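Local coordinates for K Homology domain-containing protein (Pyrococcus horikoshii, PDB 2E3U) that probably binds RNA through two K homology domains and acts as a pre-ribosomal RNA processing factor, at residues 46-51 with 67-72; 97-102 with 107-112; 151-156 with 199-204; 160-165 with 179-184. All coordinates share one frame; numbering follows the deposited sequence.

Overall arrangement
Interaction 1 belongs to the first KH domain, interactions 3 and 4 to the second, and interaction 2 lies between them, its centre about 5 Å from the centre of the chain, where the helix closing the first domain meets the connector. All four are joined by apolar side chains. Interactions 2 and 4 are buried and use alanine CB contacts that let the backbones come close. Interaction 3 is also buried but lies farther out, among helices whose outer faces carry charged residues. Interaction 1 is partly open, with a serine at its margin. Interaction 1 touches interaction 2 by packing alone, whereas polar bonds connect interaction 2 with 3 and 4, and 3 with 4.

Interaction 1. Residues 46-51 with 67-72; sequences AVLIGK and ITIDSE
The apolar part of this contact is built around Ile69, whose CD1 pushes from the strand into the angle between Leu48 and Ile49 on the last turn of helix 42-49. It lies 3.5 Å from Leu48 CD2, a tight approach for two methyl groups, and 3.6 Å from Ile49 CG1. Ile69 can reach this far because its chain is extended beyond CG1 (chi2 170°), putting CD1 at the tip. Leu48 is buried on its other sides too: Ile59, Val76, Val97 and Ile100 all pack against it. Ile49 sits nearer the margin and carries its CD1 past Ile69 to Ser71 OG at 3.7 Å, a van der Waals touch.

No hydrogen bond crosses between the segments. Within each segment the chain makes bonds of its own: Asp70 OD2 accepts from Glu72 N at 3.2 Å, an Asx turn, and Gly50 N closes the helix on Ala46 O at 2.8 Å. Gly50 then leaves helical geometry with positive phi and begins the GKKG sequence. A helix running into a GXXG loop, packed against the second strand and the start of the variable loop, is the type I KH arrangement that in relatives frames the nucleic-acid groove.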
loop_
_atom_site.group_PDB
_atom_site.type_symbol
_atom_site.label_atom_id
_atom_site.label_comp_id
_atom_site.label_asym_id
_atom_site.label_seq_id
_atom_site.Cartn_x
_atom_site.Cartn_y
_atom_site.Cartn_z
ATOM N N ALA A 46 8.211 13.549 2.675
ATOM C CA ALA A 46 8.632 13.778 4.043
ATOM C C ALA A 46 8.463 12.521 4.922
ATOM O O ALA A 46 9.319 12.241 5.757
ATOM C CB ALA A 46 7.904 15.036 4.660
ATOM N N VAL A 47 7.387 11.753 4.712
ATOM C CA VAL A 47 7.216 10.473 5.433
ATOM C C VAL A 47 8.152 9.348 4.946
ATOM O O VAL A 47 8.645 8.536 5.763
ATOM C CB VAL A 47 5.711 10.023 5.557
ATOM C CG1 VAL A 47 5.113 9.778 4.237
ATOM C CG2 VAL A 47 5.577 8.761 6.370
ATOM N N LEU A 48 8.417 9.308 3.640
ATOM C CA LEU A 48 9.402 8.369 3.098
ATOM C C LEU A 48 10.816 8.637 3.673
ATOM O O LEU A 48 11.500 7.698 4.040
ATOM C CB LEU A 48 9.415 8.380 1.558
ATOM C CG LEU A 48 10.485 7.540 0.818
ATOM C CD1 LEU A 48 10.233 6.068 1.031
ATOM C CD2 LEU A 48 10.499 7.825 -0.664
ATOM N N ILE A 49 11.210 9.914 3.779
ATOM C CA ILE A 49 12.522 10.297 4.308
ATOM C C ILE A 49 12.543 10.120 5.818
ATOM O O ILE A 49 13.437 9.453 6.359
ATOM C CB ILE A 49 12.926 11.761 3.910
ATOM C CG1 ILE A 49 13.101 11.880 2.397
ATOM C CG2 ILE A 49 14.227 12.208 4.611
ATOM C CD1 ILE A 49 13.360 13.312 1.875
ATOM N N GLY A 50 11.546 10.705 6.489
ATOM C CA GLY A 50 11.414 10.645 7.951
ATOM C C GLY A 50 12.365 11.557 8.708
ATOM O O GLY A 50 13.087 12.351 8.094
ATOM N N LYS A 51 12.372 11.408 10.040
ATOM C CA LYS A 51 13.277 12.122 10.965
ATOM C C LYS A 51 14.767 11.939 10.617
ATOM O O LYS A 51 15.338 10.857 10.815
ATOM C CB LYS A 51 12.992 11.700 12.425
ATOM C CG LYS A 51 14.038 12.171 13.453
ATOM C CD LYS A 51 13.719 11.731 14.887
ATOM C CE LYS A 51 14.860 12.134 15.814
ATOM N NZ LYS A 51 14.794 11.500 17.154
ATOM N N ILE A 67 18.141 3.963 -1.985
ATOM C CA ILE A 67 16.994 4.771 -2.385
ATOM C C ILE A 67 17.443 6.205 -2.630
ATOM O O ILE A 67 18.118 6.808 -1.793
ATOM C CB ILE A 67 15.873 4.642 -1.295
ATOM C CG1 ILE A 67 15.368 3.174 -1.340
ATOM C CG2 ILE A 67 14.769 5.671 -1.497
ATOM C CD1 ILE A 67 14.729 2.687 -0.098
ATOM N N THR A 68 17.121 6.739 -3.801
ATOM C CA THR A 68 17.493 8.105 -4.108
ATOM C C THR A 68 16.214 8.887 -4.318
ATOM O O THR A 68 15.394 8.503 -5.139
ATOM C CB THR A 68 18.391 8.198 -5.365
ATOM O OG1 THR A 68 19.531 7.350 -5.197
ATOM C CG2 THR A 68 18.869 9.661 -5.592
ATOM N N ILE A 69 16.040 9.980 -3.579
ATOM C CA ILE A 69 14.799 10.745 -3.663
ATOM C C ILE A 69 15.013 12.139 -4.267
ATOM O O ILE A 69 15.927 12.860 -3.878
ATOM C CB ILE A 69 14.112 10.854 -2.306
ATOM C CG1 ILE A 69 13.960 9.462 -1.667
ATOM C CG2 ILE A 69 12.720 11.562 -2.457
ATOM C CD1 ILE A 69 13.504 9.491 -0.245
ATOM N N ASP A 70 14.181 12.508 -5.236
ATOM C CA ASP A 70 14.092 13.915 -5.641
ATOM C C ASP A 70 12.969 14.564 -4.796
ATOM O O ASP A 70 11.800 14.219 -4.943
ATOM C CB ASP A 70 13.762 13.968 -7.125
ATOM C CG ASP A 70 14.045 15.298 -7.756
ATOM O OD1 ASP A 70 14.474 15.269 -8.938
ATOM O OD2 ASP A 70 13.822 16.363 -7.122
ATOM N N SER A 71 13.331 15.491 -3.917
ATOM C CA SER A 71 12.370 16.149 -3.022
ATOM C C SER A 71 11.464 17.153 -3.734
ATOM O O SER A 71 10.419 17.538 -3.202
ATOM C CB SER A 71 13.100 16.843 -1.862
ATOM O OG SER A 71 13.388 15.914 -0.819
ATOM N N GLU A 72 11.860 17.583 -4.930
ATOM C CA GLU A 72 11.065 18.534 -5.689
ATOM C C GLU A 72 10.000 17.868 -6.558
ATOM O O GLU A 72 8.956 18.467 -6.838
ATOM C CB GLU A 72 11.961 19.430 -6.545
ATOM C CG GLU A 72 12.566 20.634 -5.797
ATOM C CD GLU A 72 13.057 21.726 -6.735
ATOM O OE1 GLU A 72 12.549 21.812 -7.885
ATOM O OE2 GLU A 72 13.939 22.519 -6.322
#

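Interaction 2. Residues 97-102 with 107-112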
loop_
_atom_site.group_PDB
_atom_site.type_symbol
_atom_site.label_atom_id
_atom_site.label_comp_id
_atom_site.label_asym_id
_atom_site.label_seq_id
_atom_site.Cartn_x
_atom_site.Cartn_y
_atom_site.Cartn_z
ATOM N N VAL A 97 8.214 1.805 -0.889
ATOM C CA VAL A 97 8.121 3.192 -1.368
ATOM C C VAL A 97 6.740 3.561 -1.933
ATOM O O VAL A 97 6.146 4.606 -1.546
ATOM C CB VAL A 97 9.184 3.478 -2.468
ATOM C CG1 VAL A 97 8.999 4.865 -3.080
ATOM C CG2 VAL A 97 10.596 3.309 -1.879
ATOM N N LEU A 98 6.266 2.745 -2.879
ATOM C CA LEU A 98 4.903 2.905 -3.440
ATOM C C LEU A 98 3.771 2.833 -2.401
ATOM O O LEU A 98 2.813 3.593 -2.494
ATOM C CB LEU A 98 4.618 1.839 -4.513
ATOM C CG LEU A 98 5.360 1.981 -5.826
ATOM C CD1 LEU A 98 5.035 0.748 -6.658
ATOM C CD2 LEU A 98 4.889 3.317 -6.523
ATOM N N ALA A 99 3.887 1.885 -1.455
ATOM C CA ALA A 99 2.930 1.720 -0.362
ATOM C C ALA A 99 2.884 2.980 0.551
ATOM O O ALA A 99 1.811 3.476 0.861
ATOM C CB ALA A 99 3.270 0.456 0.465
ATOM N N ILE A 100 4.055 3.467 0.979
ATOM C CA ILE A 100 4.157 4.750 1.690
ATOM C C ILE A 100 3.544 5.915 0.864
ATOM O O ILE A 100 2.764 6.709 1.365
ATOM C CB ILE A 100 5.641 5.052 2.080
ATOM C CG1 ILE A 100 6.158 3.944 3.014
ATOM C CG2 ILE A 100 5.781 6.472 2.758
ATOM C CD1 ILE A 100 7.694 4.000 3.260
ATOM N N GLY A 101 3.895 5.996 -0.403
ATOM C CA GLY A 101 3.336 6.985 -1.281
ATOM C C GLY A 101 1.842 6.944 -1.398
ATOM O O GLY A 101 1.220 8.003 -1.564
ATOM N N ARG A 102 1.254 5.747 -1.316
ATOM C CA ARG A 102 -0.201 5.584 -1.379
ATOM C C ARG A 102 -0.892 5.594 0.005
ATOM O O ARG A 102 -1.997 5.039 0.204
ATOM C CB ARG A 102 -0.528 4.305 -2.159
ATOM C CG ARG A 102 -0.212 4.399 -3.640
ATOM C CD ARG A 102 -1.233 5.311 -4.330
ATOM N NE ARG A 102 -0.807 6.692 -4.466
ATOM C CZ ARG A 102 -1.626 7.746 -4.468
ATOM N NH1 ARG A 102 -2.939 7.611 -4.277
ATOM N NH2 ARG A 102 -1.116 8.957 -4.628
ATOM N N GLU A 107 5.837 1.742 8.995
ATOM C CA GLU A 107 5.667 0.526 9.813
ATOM C C GLU A 107 4.748 -0.496 9.138
ATOM O O GLU A 107 5.015 -1.693 9.178
ATOM C CB GLU A 107 5.114 0.855 11.217
ATOM C CG GLU A 107 5.988 1.857 12.041
ATOM C CD GLU A 107 7.187 1.201 12.741
ATOM O OE1 GLU A 107 7.866 0.371 12.079
ATOM O OE2 GLU A 107 7.459 1.524 13.943
ATOM N N ARG A 108 3.653 -0.002 8.562
ATOM C CA ARG A 108 2.648 -0.801 7.844
ATOM C C ARG A 108 3.125 -1.263 6.473
ATOM O O ARG A 108 2.938 -2.433 6.148
ATOM C CB ARG A 108 1.318 -0.048 7.752
ATOM C CG ARG A 108 0.621 0.095 9.165
ATOM C CD ARG A 108 -0.859 -0.271 9.111
ATOM N NE ARG A 108 -1.646 0.484 8.109
ATOM C CZ ARG A 108 -2.823 0.069 7.627
ATOM N NH1 ARG A 108 -3.503 0.811 6.744
ATOM N NH2 ARG A 108 -3.335 -1.088 8.034
ATOM N N ALA A 109 3.768 -0.372 5.688
ATOM C CA ALA A 109 4.454 -0.775 4.422
ATOM C C ALA A 109 5.512 -1.882 4.585
ATOM O O ALA A 109 5.669 -2.734 3.693
ATOM C CB ALA A 109 5.075 0.420 3.753
ATOM N N PHE A 110 6.257 -1.876 5.705
ATOM C CA PHE A 110 7.279 -2.923 5.962
ATOM C C PHE A 110 6.730 -4.349 6.041
ATOM O O PHE A 110 7.493 -5.318 5.943
ATOM C CB PHE A 110 8.082 -2.658 7.233
ATOM C CG PHE A 110 9.179 -1.638 7.081
ATOM C CD1 PHE A 110 10.061 -1.689 6.010
ATOM C CD2 PHE A 110 9.363 -0.666 8.056
ATOM C CE1 PHE A 110 11.078 -0.751 5.874
ATOM C CE2 PHE A 110 10.397 0.290 7.947
ATOM C CZ PHE A 110 11.252 0.238 6.858
ATOM N N ARG A 111 5.423 -4.495 6.207
ATOM C CA ARG A 111 4.761 -5.792 5.948
ATOM C C ARG A 111 5.226 -6.446 4.627
ATOM O O ARG A 111 5.409 -7.663 4.562
ATOM C CB ARG A 111 3.231 -5.646 5.930
ATOM C CG ARG A 111 2.479 -7.002 5.931
ATOM C CD ARG A 111 0.976 -6.831 5.769
ATOM N NE ARG A 111 0.397 -8.150 5.530
ATOM C CZ ARG A 111 -0.843 -8.525 5.835
ATOM N NH1 ARG A 111 -1.181 -9.767 5.563
ATOM N NH2 ARG A 111 -1.729 -7.675 6.414
ATOM N N LEU A 112 5.452 -5.628 3.602
ATOM C CA LEU A 112 5.807 -6.098 2.282
ATOM C C LEU A 112 7.134 -6.866 2.248
ATOM O O LEU A 112 7.397 -7.568 1.273
ATOM C CB LEU A 112 5.868 -4.947 1.293
ATOM C CG LEU A 112 4.511 -4.444 0.808
ATOM C CD1 LEU A 112 4.737 -3.029 0.296
ATOM C CD2 LEU A 112 4.011 -5.351 -0.286
#
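No flat group joins Ala99 to Ala109 or to Leu112; the aromatic ring in these segments, that of Phe110, makes a cation-pi interaction with Arg62 instead. The contact itself is made by methyl and methylene groups. Ala99 CB meets Ala109 CB at 3.8 Å and Leu112 CD1 at 3.8 Å, while Ala109 CB also rests against Ile100 CG1 at 3.8 Å. With only a methyl on each side, the two backbones come close: the CA atoms of Ala99 and Ala109 are 5.6 Å apart.

Ile100 leaves its helix at an angle to the partner, and its CG1, anti to the carbonyl carbon (chi1 -61°), is the branch that turns in. On the other segment the chain tightens into a 3-10 turn, and the bond from Leu112 N to Ala109 O, 2.9 Å long, brings Leu112 round to the same side as Ala109. Leu119 and Ile172, from strands of the second KH domain, also pack on Leu112.

Polar side chains lead outward from this seam. Arg111 pairs with Glu117 and also bonds to Gly159 O, and Arg108 NH1 reaches Val162 O. The apolar core has no directional bond of its own, so close fit and burial hold the two segments together, while the arginines supply bonds that can fix the connector's orientation against the second domain.

Interaction 3. Residues 151-156 with 199-204; sequences RQIIEE and RYLERR
Leu201 lays its CD1 over the backbone of helix 149-158, where it lies 4.3 Å from Ile154 CA and 4.3 Å from Ile153 CG2. The chi2 of Leu201 (157°) leaves CD1 roughly anti to CA, so this methyl is the branch that reaches across. Ile153 meets it with its short CG2 arm, while the CD1 end of the same side chain leads away. Ile154 receives the methyl at its CA, and its side chain runs along to Leu188 of helix 175-189. At these distances the fit is easy, with no hydrogen bond between the segments.

Charged groups lie off to the sides. Arg151 and Glu155 stand one turn apart, and Glu155 OE1 lies over one face of the guanidinium, 3.5 Å from NH1, so the attraction is that of charges alone. Glu155 OE2 is taken by Arg108 in a salt bridge and by Val162 N, which probably steadies the carboxylate. Beside Leu201, where the chain faces helix 175-189, Arg204 CG rides 3.6 Å above the Tyr200 ring plane, toward its rim, and NH1 gives only a weak bond to Tyr200 OH.

Leu201 also packs on Ile180, so helix 194-203 covers both helix 149-158 and helix 175-189: an additional C-terminal helix laid on the helical side of a type I KH domain.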
loop_
_atom_site.group_PDB
_atom_site.type_symbol
_atom_site.label_atom_id
_atom_site.label_comp_id
_atom_site.label_asym_id
_atom_site.label_seq_id
_atom_site.Cartn_x
_atom_site.Cartn_y
_atom_site.Cartn_z
ATOM N N ARG A 151 -13.272 -0.172 7.361
ATOM C CA ARG A 151 -11.941 -0.503 6.871
ATOM C C ARG A 151 -11.258 -1.449 7.866
ATOM O O ARG A 151 -10.610 -2.395 7.469
ATOM C CB ARG A 151 -11.108 0.761 6.634
ATOM C CG ARG A 151 -9.608 0.513 6.471
ATOM C CD ARG A 151 -8.866 1.798 6.785
ATOM N NE ARG A 151 -7.576 1.627 7.448
ATOM C CZ ARG A 151 -7.392 1.224 8.712
ATOM N NH1 ARG A 151 -6.151 1.139 9.210
ATOM N NH2 ARG A 151 -8.418 0.881 9.488
ATOM N N GLN A 152 -11.426 -1.201 9.159
ATOM C CA GLN A 152 -10.993 -2.179 10.177
ATOM C C GLN A 152 -11.649 -3.591 10.035
ATOM O O GLN A 152 -10.974 -4.613 10.145
ATOM C CB GLN A 152 -11.279 -1.588 11.551
ATOM C CG GLN A 152 -10.567 -2.246 12.689
ATOM C CD GLN A 152 -10.725 -1.497 14.018
ATOM O OE1 GLN A 152 -10.472 -2.080 15.071
ATOM N NE2 GLN A 152 -11.124 -0.205 13.970
ATOM N N ILE A 153 -12.954 -3.648 9.767
ATOM C CA ILE A 153 -13.613 -4.912 9.513
ATOM C C ILE A 153 -13.001 -5.653 8.279
ATOM O O ILE A 153 -12.630 -6.855 8.381
ATOM C CB ILE A 153 -15.132 -4.738 9.361
ATOM C CG1 ILE A 153 -15.730 -4.235 10.711
ATOM C CG2 ILE A 153 -15.761 -6.078 8.820
ATOM C CD1 ILE A 153 -17.150 -3.737 10.667
ATOM N N ILE A 154 -12.849 -4.924 7.156
ATOM C CA ILE A 154 -12.166 -5.470 5.959
ATOM C C ILE A 154 -10.794 -6.039 6.284
ATOM O O ILE A 154 -10.498 -7.135 5.885
ATOM C CB ILE A 154 -12.042 -4.459 4.771
ATOM C CG1 ILE A 154 -13.415 -3.910 4.396
ATOM C CG2 ILE A 154 -11.406 -5.131 3.535
ATOM C CD1 ILE A 154 -13.359 -2.776 3.431
ATOM N N GLU A 155 -9.960 -5.310 7.015
ATOM C CA GLU A 155 -8.620 -5.799 7.325
ATOM C C GLU A 155 -8.615 -7.041 8.236
ATOM O O GLU A 155 -7.854 -8.003 7.996
ATOM C CB GLU A 155 -7.788 -4.686 7.993
ATOM C CG GLU A 155 -7.544 -3.458 7.124
ATOM C CD GLU A 155 -6.547 -2.540 7.750
ATOM O OE1 GLU A 155 -6.674 -2.290 8.966
ATOM O OE2 GLU A 155 -5.622 -2.062 7.049
ATOM N N GLU A 156 -9.442 -7.010 9.295
ATOM C CA GLU A 156 -9.482 -8.099 10.271
ATOM C C GLU A 156 -9.889 -9.383 9.568
ATOM O O GLU A 156 -9.232 -10.409 9.719
ATOM C CB GLU A 156 -10.474 -7.796 11.409
ATOM C CG GLU A 156 -10.548 -8.916 12.465
ATOM C CD GLU A 156 -9.213 -9.120 13.170
ATOM O OE1 GLU A 156 -8.781 -10.286 13.356
ATOM O OE2 GLU A 156 -8.573 -8.096 13.520
ATOM N N ARG A 199 -21.303 -10.492 5.480
ATOM C CA ARG A 199 -21.580 -11.909 5.301
ATOM C C ARG A 199 -20.615 -12.554 4.293
ATOM O O ARG A 199 -20.086 -13.615 4.562
ATOM C CB ARG A 199 -23.055 -12.149 4.948
ATOM C CG ARG A 199 -23.993 -12.162 6.184
ATOM C CD ARG A 199 -25.407 -11.818 5.786
ATOM N NE ARG A 199 -26.452 -11.958 6.817
ATOM C CZ ARG A 199 -26.848 -10.971 7.621
ATOM N NH1 ARG A 199 -26.247 -9.790 7.569
ATOM N NH2 ARG A 199 -27.829 -11.162 8.492
ATOM N N TYR A 200 -20.375 -11.907 3.154
ATOM C CA TYR A 200 -19.308 -12.305 2.226
ATOM C C TYR A 200 -17.938 -12.488 2.898
ATOM O O TYR A 200 -17.244 -13.479 2.645
ATOM C CB TYR A 200 -19.176 -11.325 1.029
ATOM C CG TYR A 200 -17.847 -11.488 0.283
ATOM C CD1 TYR A 200 -17.698 -12.449 -0.713
ATOM C CD2 TYR A 200 -16.748 -10.696 0.599
ATOM C CE1 TYR A 200 -16.484 -12.616 -1.388
ATOM C CE2 TYR A 200 -15.522 -10.857 -0.042
ATOM C CZ TYR A 200 -15.395 -11.817 -1.028
ATOM O OH TYR A 200 -14.171 -11.980 -1.661
ATOM N N LEU A 201 -17.550 -11.531 3.743
ATOM C CA LEU A 201 -16.285 -11.611 4.465
ATOM C C LEU A 201 -16.252 -12.734 5.498
ATOM O O LEU A 201 -15.198 -13.357 5.690
ATOM C CB LEU A 201 -15.906 -10.268 5.111
ATOM C CG LEU A 201 -15.470 -9.132 4.203
ATOM C CD1 LEU A 201 -15.664 -7.784 4.879
ATOM C CD2 LEU A 201 -14.010 -9.281 3.679
ATOM N N GLU A 202 -17.376 -13.001 6.160
ATOM C CA GLU A 202 -17.445 -14.138 7.096
ATOM C C GLU A 202 -17.207 -15.444 6.359
ATOM O O GLU A 202 -16.482 -16.312 6.842
ATOM C CB GLU A 202 -18.789 -14.216 7.837
ATOM C CG GLU A 202 -18.835 -13.535 9.220
ATOM C CD GLU A 202 -17.975 -14.215 10.287
ATOM O OE1 GLU A 202 -17.693 -15.437 10.153
ATOM O OE2 GLU A 202 -17.587 -13.525 11.270
ATOM N N ARG A 203 -17.797 -15.557 5.173
ATOM C CA ARG A 203 -17.680 -16.753 4.354
ATOM C C ARG A 203 -16.237 -17.005 3.886
ATOM O O ARG A 203 -15.814 -18.154 3.720
ATOM C CB ARG A 203 -18.667 -16.717 3.180
ATOM C CG ARG A 203 -19.953 -17.489 3.448
ATOM C CD ARG A 203 -21.123 -17.099 2.486
ATOM N NE ARG A 203 -20.651 -16.752 1.144
ATOM C CZ ARG A 203 -20.955 -15.629 0.497
ATOM N NH1 ARG A 203 -21.765 -14.741 1.052
ATOM N NH2 ARG A 203 -20.465 -15.408 -0.722
ATOM N N ARG A 204 -15.486 -15.936 3.695
ATOM C CA ARG A 204 -14.095 -16.053 3.289
ATOM C C ARG A 204 -13.217 -16.216 4.532
ATOM O O ARG A 204 -12.426 -17.157 4.614
ATOM C CB ARG A 204 -13.655 -14.837 2.455
ATOM C CG ARG A 204 -14.496 -14.543 1.212
ATOM C CD ARG A 204 -14.562 -15.709 0.180
ATOM N NE ARG A 204 -13.247 -16.217 -0.219
ATOM C CZ ARG A 204 -12.548 -15.839 -1.294
ATOM N NH1 ARG A 204 -13.011 -14.912 -2.130
ATOM N NH2 ARG A 204 -11.354 -16.394 -1.528
#

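Interaction 4. Residues 160-165 with 179-184; sequences ASVSVY and EIAKTA
A chi1 of 173° swings CG1 of Val162 away from its own amide nitrogen and leaves CG2 aimed at helix 175-189, where it meets Ala181 CB at 4.3 Å. The extended backbone puts Ala160 on the same side as Val162 and Ser161 on the other, and Ala160 CB adds the closer touch, 3.9 Å from Ala181 CB.

This is the sheet-to-helix core of a type I KH domain: strand 161-165, an outer strand of the three-stranded antiparallel sheet, packed against the long helix that follows strand 168-173. Ala181 is the one helix residue that meets the strand here, and its small methyl lets the CA atoms of Ala160 and Ala181 come within 6.5 Å. Ile154 and Ser158 of helix 149-158 also touch Ala181, so segment 160-165 and helix 149-158 both converge on it.

On the other face of the strand two serines make bonds: Ser161 OG to Arg111 NH2, and Ser163 OG to Arg102 O. On the helix, Lys182 extends away to a salt bridge with Glu120. One turn carries an extra bond, for Glu179 O accepts both Thr183 N at 3.0 Å and, from the opposite face of the carbonyl plane, Thr183 OG1 at 2.7 Å, tilted 25° out of it.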
loop_
_atom_site.group_PDB
_atom_site.type_symbol
_atom_site.label_atom_id
_atom_site.label_comp_id
_atom_site.label_asym_id
_atom_site.label_seq_id
_atom_site.Cartn_x
_atom_site.Cartn_y
_atom_site.Cartn_z
ATOM N N ALA A 160 -5.640 -8.720 4.979
ATOM C CA ALA A 160 -4.904 -7.709 4.237
ATOM C C ALA A 160 -4.837 -6.353 4.999
ATOM O O ALA A 160 -5.696 -6.043 5.806
ATOM C CB ALA A 160 -5.529 -7.507 2.851
ATOM N N SER A 161 -3.800 -5.566 4.731
ATOM C CA SER A 161 -3.728 -4.184 5.184
ATOM C C SER A 161 -4.290 -3.327 4.054
ATOM O O SER A 161 -4.051 -3.620 2.884
ATOM C CB SER A 161 -2.275 -3.796 5.453
ATOM O OG SER A 161 -1.677 -4.537 6.507
ATOM N N VAL A 162 -4.995 -2.254 4.404
ATOM C CA VAL A 162 -5.728 -1.424 3.423
ATOM C C VAL A 162 -5.507 0.055 3.660
ATOM O O VAL A 162 -5.678 0.522 4.752
ATOM C CB VAL A 162 -7.251 -1.662 3.492
ATOM C CG1 VAL A 162 -8.000 -0.658 2.574
ATOM C CG2 VAL A 162 -7.589 -3.147 3.129
ATOM N N SER A 163 -5.145 0.784 2.613
ATOM C CA SER A 163 -4.946 2.229 2.709
ATOM C C SER A 163 -5.799 2.953 1.641
ATOM O O SER A 163 -5.647 2.718 0.434
ATOM C CB SER A 163 -3.455 2.560 2.508
ATOM O OG SER A 163 -3.279 3.949 2.421
ATOM N N VAL A 164 -6.726 3.783 2.106
ATOM C CA VAL A 164 -7.553 4.594 1.238
ATOM C C VAL A 164 -6.952 6.007 1.263
ATOM O O VAL A 164 -6.833 6.640 2.301
ATOM C CB VAL A 164 -9.037 4.534 1.681
ATOM C CG1 VAL A 164 -9.955 5.218 0.663
ATOM C CG2 VAL A 164 -9.471 3.078 1.850
ATOM N N TYR A 165 -6.542 6.487 0.109
ATOM C CA TYR A 165 -5.745 7.695 0.048
ATOM C C TYR A 165 -5.950 8.328 -1.325
ATOM O O TYR A 165 -5.697 7.698 -2.347
ATOM C CB TYR A 165 -4.248 7.379 0.312
ATOM C CG TYR A 165 -3.379 8.608 0.397
ATOM C CD1 TYR A 165 -2.669 9.056 -0.715
ATOM C CD2 TYR A 165 -3.305 9.360 1.579
ATOM C CE1 TYR A 165 -1.898 10.220 -0.663
ATOM C CE2 TYR A 165 -2.522 10.520 1.652
ATOM C CZ TYR A 165 -1.817 10.943 0.522
ATOM O OH TYR A 165 -1.023 12.084 0.568
ATOM N N GLU A 179 -7.246 -10.534 -2.687
ATOM C CA GLU A 179 -8.409 -10.864 -3.471
ATOM C C GLU A 179 -9.711 -10.711 -2.657
ATOM O O GLU A 179 -10.711 -10.178 -3.163
ATOM C CB GLU A 179 -8.239 -12.304 -3.991
ATOM C CG GLU A 179 -8.828 -12.558 -5.336
ATOM C CD GLU A 179 -10.320 -12.361 -5.357
ATOM O OE1 GLU A 179 -10.804 -11.721 -6.325
ATOM O OE2 GLU A 179 -11.006 -12.846 -4.411
ATOM N N ILE A 180 -9.699 -11.173 -1.402
ATOM C CA ILE A 180 -10.822 -11.003 -0.479
ATOM C C ILE A 180 -11.124 -9.517 -0.134
ATOM O O ILE A 180 -12.291 -9.102 -0.156
ATOM C CB ILE A 180 -10.597 -11.804 0.830
ATOM C CG1 ILE A 180 -10.578 -13.309 0.557
ATOM C CG2 ILE A 180 -11.698 -11.467 1.908
ATOM C CD1 ILE A 180 -10.049 -14.117 1.714
ATOM N N ALA A 181 -10.085 -8.746 0.235
ATOM C CA ALA A 181 -10.242 -7.305 0.567
ATOM C C ALA A 181 -10.657 -6.571 -0.676
ATOM O O ALA A 181 -11.592 -5.789 -0.646
ATOM C CB ALA A 181 -8.938 -6.680 1.160
ATOM N N LYS A 182 -9.976 -6.826 -1.781
ATOM C CA LYS A 182 -10.358 -6.243 -3.076
ATOM C C LYS A 182 -11.845 -6.418 -3.394
ATOM O O LYS A 182 -12.532 -5.449 -3.739
ATOM C CB LYS A 182 -9.504 -6.826 -4.233
ATOM C CG LYS A 182 -9.464 -5.942 -5.461
ATOM C CD LYS A 182 -8.878 -6.633 -6.703
ATOM C CE LYS A 182 -9.252 -5.842 -7.964
ATOM N NZ LYS A 182 -8.303 -6.036 -9.096
ATOM N N THR A 183 -12.308 -7.664 -3.340
ATOM C CA THR A 183 -13.735 -7.997 -3.573
ATOM C C THR A 183 -14.726 -7.265 -2.640
ATOM O O THR A 183 -15.703 -6.714 -3.127
ATOM C CB THR A 183 -13.974 -9.509 -3.506
ATOM O OG1 THR A 183 -13.068 -10.158 -4.408
ATOM C CG2 THR A 183 -15.380 -9.851 -3.925
ATOM N N ALA A 184 -14.450 -7.234 -1.328
ATOM C CA ALA A 184 -15.267 -6.487 -0.358
ATOM C C ALA A 184 -15.324 -4.998 -0.701
ATOM O O ALA A 184 -16.385 -4.389 -0.686
ATOM C CB ALA A 184 -14.708 -6.668 1.032
#